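Local coordinates for hypothetical protein PA3499 (Pseudomonas aeruginosa, PDB 2IG8), which is of unknown function but belongs to the YjgF-like family of small trimeric alpha-beta proteins, at residues B[84-89]-B[123-128]. Residues are numbered along the deposited sequence; the frame is centred on the assembly and turned at random.
Sequences YVTRIA and ELLVEI
With its first torsion at 56°, T86 holds OG1 between its own backbone N and carbonyl carbon, and its side chain meets that of L125 at about a right angle, OG1 of T86 lying 3.4 Å from CD2 of L125. The meeting takes place where two antiparallel neighbours in the mixed sheet of the YjgF-like fold, strands 78-85 and 126-133, come to their shared end, and it is a worked example of how strand pairing passes into a loop. Y84 and E127 form a hydrogen-bonded pair: N of Y84 donates to O of E127 at 2.9 Å in a nearly straight bond (173°), and N of E127 returns the bond to O of Y84. Next comes the non-hydrogen-bonded pair V85 and V126, whose branches CG1 and CG2 touch loosely at 4.1 Å on the face where V126 also packs on Q56 of helix 53-70. On the other face, Y84 and E127 pack against T112 of the second subunit, which places this pair at the trimer interface.

Beyond the strands the chain of 84-89 turns, yet one further backbone bond persists: N of T86 reaches O of L125 at 3.1 Å, from 44° out of the carbonyl plane. O of L125 also takes a hydrogen bond, 2.8 Å long, from the oxygen of a water that may divide its protons among other acceptors. That water in turn accepts from N of R87, so it links N of R87 to O of L125, just before strand 126-133. The R87 chain bends at chi3, which carries its end toward L125, and NE of R87 forms a salt bridge with OD2 of D90. CD2 of L125 sits 3.5 Å above one face of the R87 guanidinium, offset toward its rim, and CD1 lies 3.7 Å from NH2 of R87.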
loop_
_atom_site.group_PDB
_atom_site.type_symbol
_atom_site.label_atom_id
_atom_site.label_comp_id
_atom_site.label_asym_id
_atom_site.label_seq_id
_atom_site.Cartn_x
_atom_site.Cartn_y
_atom_site.Cartn_z
ATOM N N TYR B 84 3.501 0.883 -9.302
ATOM C CA TYR B 84 3.469 -0.482 -9.792
ATOM C C TYR B 84 3.751 -0.421 -11.274
ATOM O O TYR B 84 2.981 0.189 -12.020
ATOM C CB TYR B 84 2.083 -1.094 -9.573
ATOM C CG TYR B 84 1.627 -0.979 -8.169
ATOM C CD1 TYR B 84 2.129 -1.839 -7.210
ATOM C CD2 TYR B 84 0.721 0.014 -7.769
ATOM C CE1 TYR B 84 1.752 -1.722 -5.880
ATOM C CE2 TYR B 84 0.335 0.130 -6.424
ATOM C CZ TYR B 84 0.848 -0.742 -5.499
ATOM O OH TYR B 84 0.473 -0.687 -4.158
ATOM N N VAL B 85 4.837 -1.071 -11.692
ATOM C CA VAL B 85 5.258 -1.109 -13.084
ATOM C C VAL B 85 5.175 -2.528 -13.618
ATOM O O VAL B 85 5.311 -3.506 -12.877
ATOM C CB VAL B 85 6.715 -0.545 -13.276
ATOM C CG1 VAL B 85 6.798 0.906 -12.835
ATOM C CG2 VAL B 85 7.791 -1.448 -12.560
ATOM N N THR B 86 4.932 -2.669 -14.918
ATOM C CA THR B 86 4.958 -3.986 -15.517
ATOM C C THR B 86 6.363 -4.447 -15.895
ATOM O O THR B 86 6.579 -5.634 -16.100
ATOM C CB THR B 86 4.051 -4.060 -16.767
ATOM O OG1 THR B 86 4.458 -3.051 -17.691
ATOM C CG2 THR B 86 2.584 -3.873 -16.365
ATOM N N ARG B 87 7.299 -3.501 -15.992
ATOM C CA ARG B 87 8.684 -3.766 -16.359
ATOM C C ARG B 87 9.588 -3.005 -15.405
ATOM O O ARG B 87 9.662 -1.758 -15.445
ATOM C CB ARG B 87 8.981 -3.335 -17.814
ATOM C CG ARG B 87 7.999 -3.895 -18.819
ATOM C CD ARG B 87 8.354 -3.513 -20.264
ATOM N NE ARG B 87 8.375 -2.074 -20.430
ATOM C CZ ARG B 87 8.433 -1.440 -21.599
ATOM N NH1 ARG B 87 8.460 -2.096 -22.742
ATOM N NH2 ARG B 87 8.477 -0.129 -21.607
ATOM N N ILE B 88 10.330 -3.730 -14.572
ATOM C CA ILE B 88 11.200 -3.087 -13.601
ATOM C C ILE B 88 12.266 -2.200 -14.254
ATOM O O ILE B 88 12.686 -1.215 -13.650
ATOM C CB ILE B 88 11.877 -4.083 -12.632
ATOM C CG1 ILE B 88 12.355 -3.378 -11.354
ATOM C CG2 ILE B 88 12.982 -4.908 -13.323
ATOM C CD1 ILE B 88 11.240 -2.933 -10.431
ATOM N N ALA B 89 12.643 -2.523 -15.490
ATOM C CA ALA B 89 13.572 -1.706 -16.272
ATOM C C ALA B 89 13.073 -0.284 -16.436
ATOM O O ALA B 89 13.868 0.586 -16.686
ATOM C CB ALA B 89 13.803 -2.312 -17.653
ATOM N N GLU B 123 -2.416 -2.117 -22.360
ATOM C CA GLU B 123 -1.510 -1.049 -22.830
ATOM C C GLU B 123 -0.720 -0.388 -21.693
ATOM O O GLU B 123 0.242 0.360 -21.952
ATOM C CB GLU B 123 -2.290 0.033 -23.579
ATOM C CG GLU B 123 -3.057 -0.473 -24.788
ATOM C CD GLU B 123 -4.485 -0.919 -24.489
ATOM O OE1 GLU B 123 -4.849 -1.185 -23.322
ATOM O OE2 GLU B 123 -5.255 -0.993 -25.465
ATOM N N LEU B 124 -1.127 -0.641 -20.444
ATOM C CA LEU B 124 -0.543 0.019 -19.278
ATOM C C LEU B 124 0.854 -0.507 -18.919
ATOM O O LEU B 124 1.115 -1.728 -18.939
ATOM C CB LEU B 124 -1.463 -0.114 -18.061
ATOM C CG LEU B 124 -2.875 0.482 -18.175
ATOM C CD1 LEU B 124 -3.628 0.309 -16.824
ATOM C CD2 LEU B 124 -2.841 1.944 -18.631
ATOM N N LEU B 125 1.740 0.427 -18.590
ATOM C CA LEU B 125 3.073 0.146 -18.064
ATOM C C LEU B 125 3.215 0.550 -16.588
ATOM O O LEU B 125 4.173 0.148 -15.946
ATOM C CB LEU B 125 4.136 0.923 -18.860
ATOM C CG LEU B 125 4.341 0.507 -20.309
ATOM C CD1 LEU B 125 5.270 1.530 -21.054
ATOM C CD2 LEU B 125 4.860 -0.922 -20.339
ATOM N N VAL B 126 2.282 1.360 -16.075
ATOM C CA VAL B 126 2.389 1.895 -14.712
ATOM C C VAL B 126 1.036 2.273 -14.117
ATOM O O VAL B 126 0.101 2.688 -14.818
ATOM C CB VAL B 126 3.407 3.092 -14.650
ATOM C CG1 VAL B 126 2.902 4.300 -15.480
ATOM C CG2 VAL B 126 3.696 3.538 -13.198
ATOM N N GLU B 127 0.930 2.079 -12.804
ATOM C CA GLU B 127 -0.181 2.563 -12.017
ATOM C C GLU B 127 0.420 3.149 -10.736
ATOM O O GLU B 127 1.376 2.598 -10.191
ATOM C CB GLU B 127 -1.160 1.424 -11.703
ATOM C CG GLU B 127 -2.291 1.832 -10.793
ATOM C CD GLU B 127 -3.578 1.012 -10.986
ATOM O OE1 GLU B 127 -3.641 0.120 -11.854
ATOM O OE2 GLU B 127 -4.543 1.295 -10.264
ATOM N N ILE B 128 -0.113 4.284 -10.304
ATOM C CA ILE B 128 0.374 4.919 -9.098
ATOM C C ILE B 128 -0.742 5.134 -8.096
ATOM O O ILE B 128 -1.816 5.667 -8.430
ATOM C CB ILE B 128 1.088 6.244 -9.401
ATOM C CG1 ILE B 128 2.284 5.997 -10.342
ATOM C CG2 ILE B 128 1.488 6.919 -8.076
ATOM C CD1 ILE B 128 3.070 7.279 -10.807
HETATM O O HOH W 1 6.757 -0.676 -16.770
#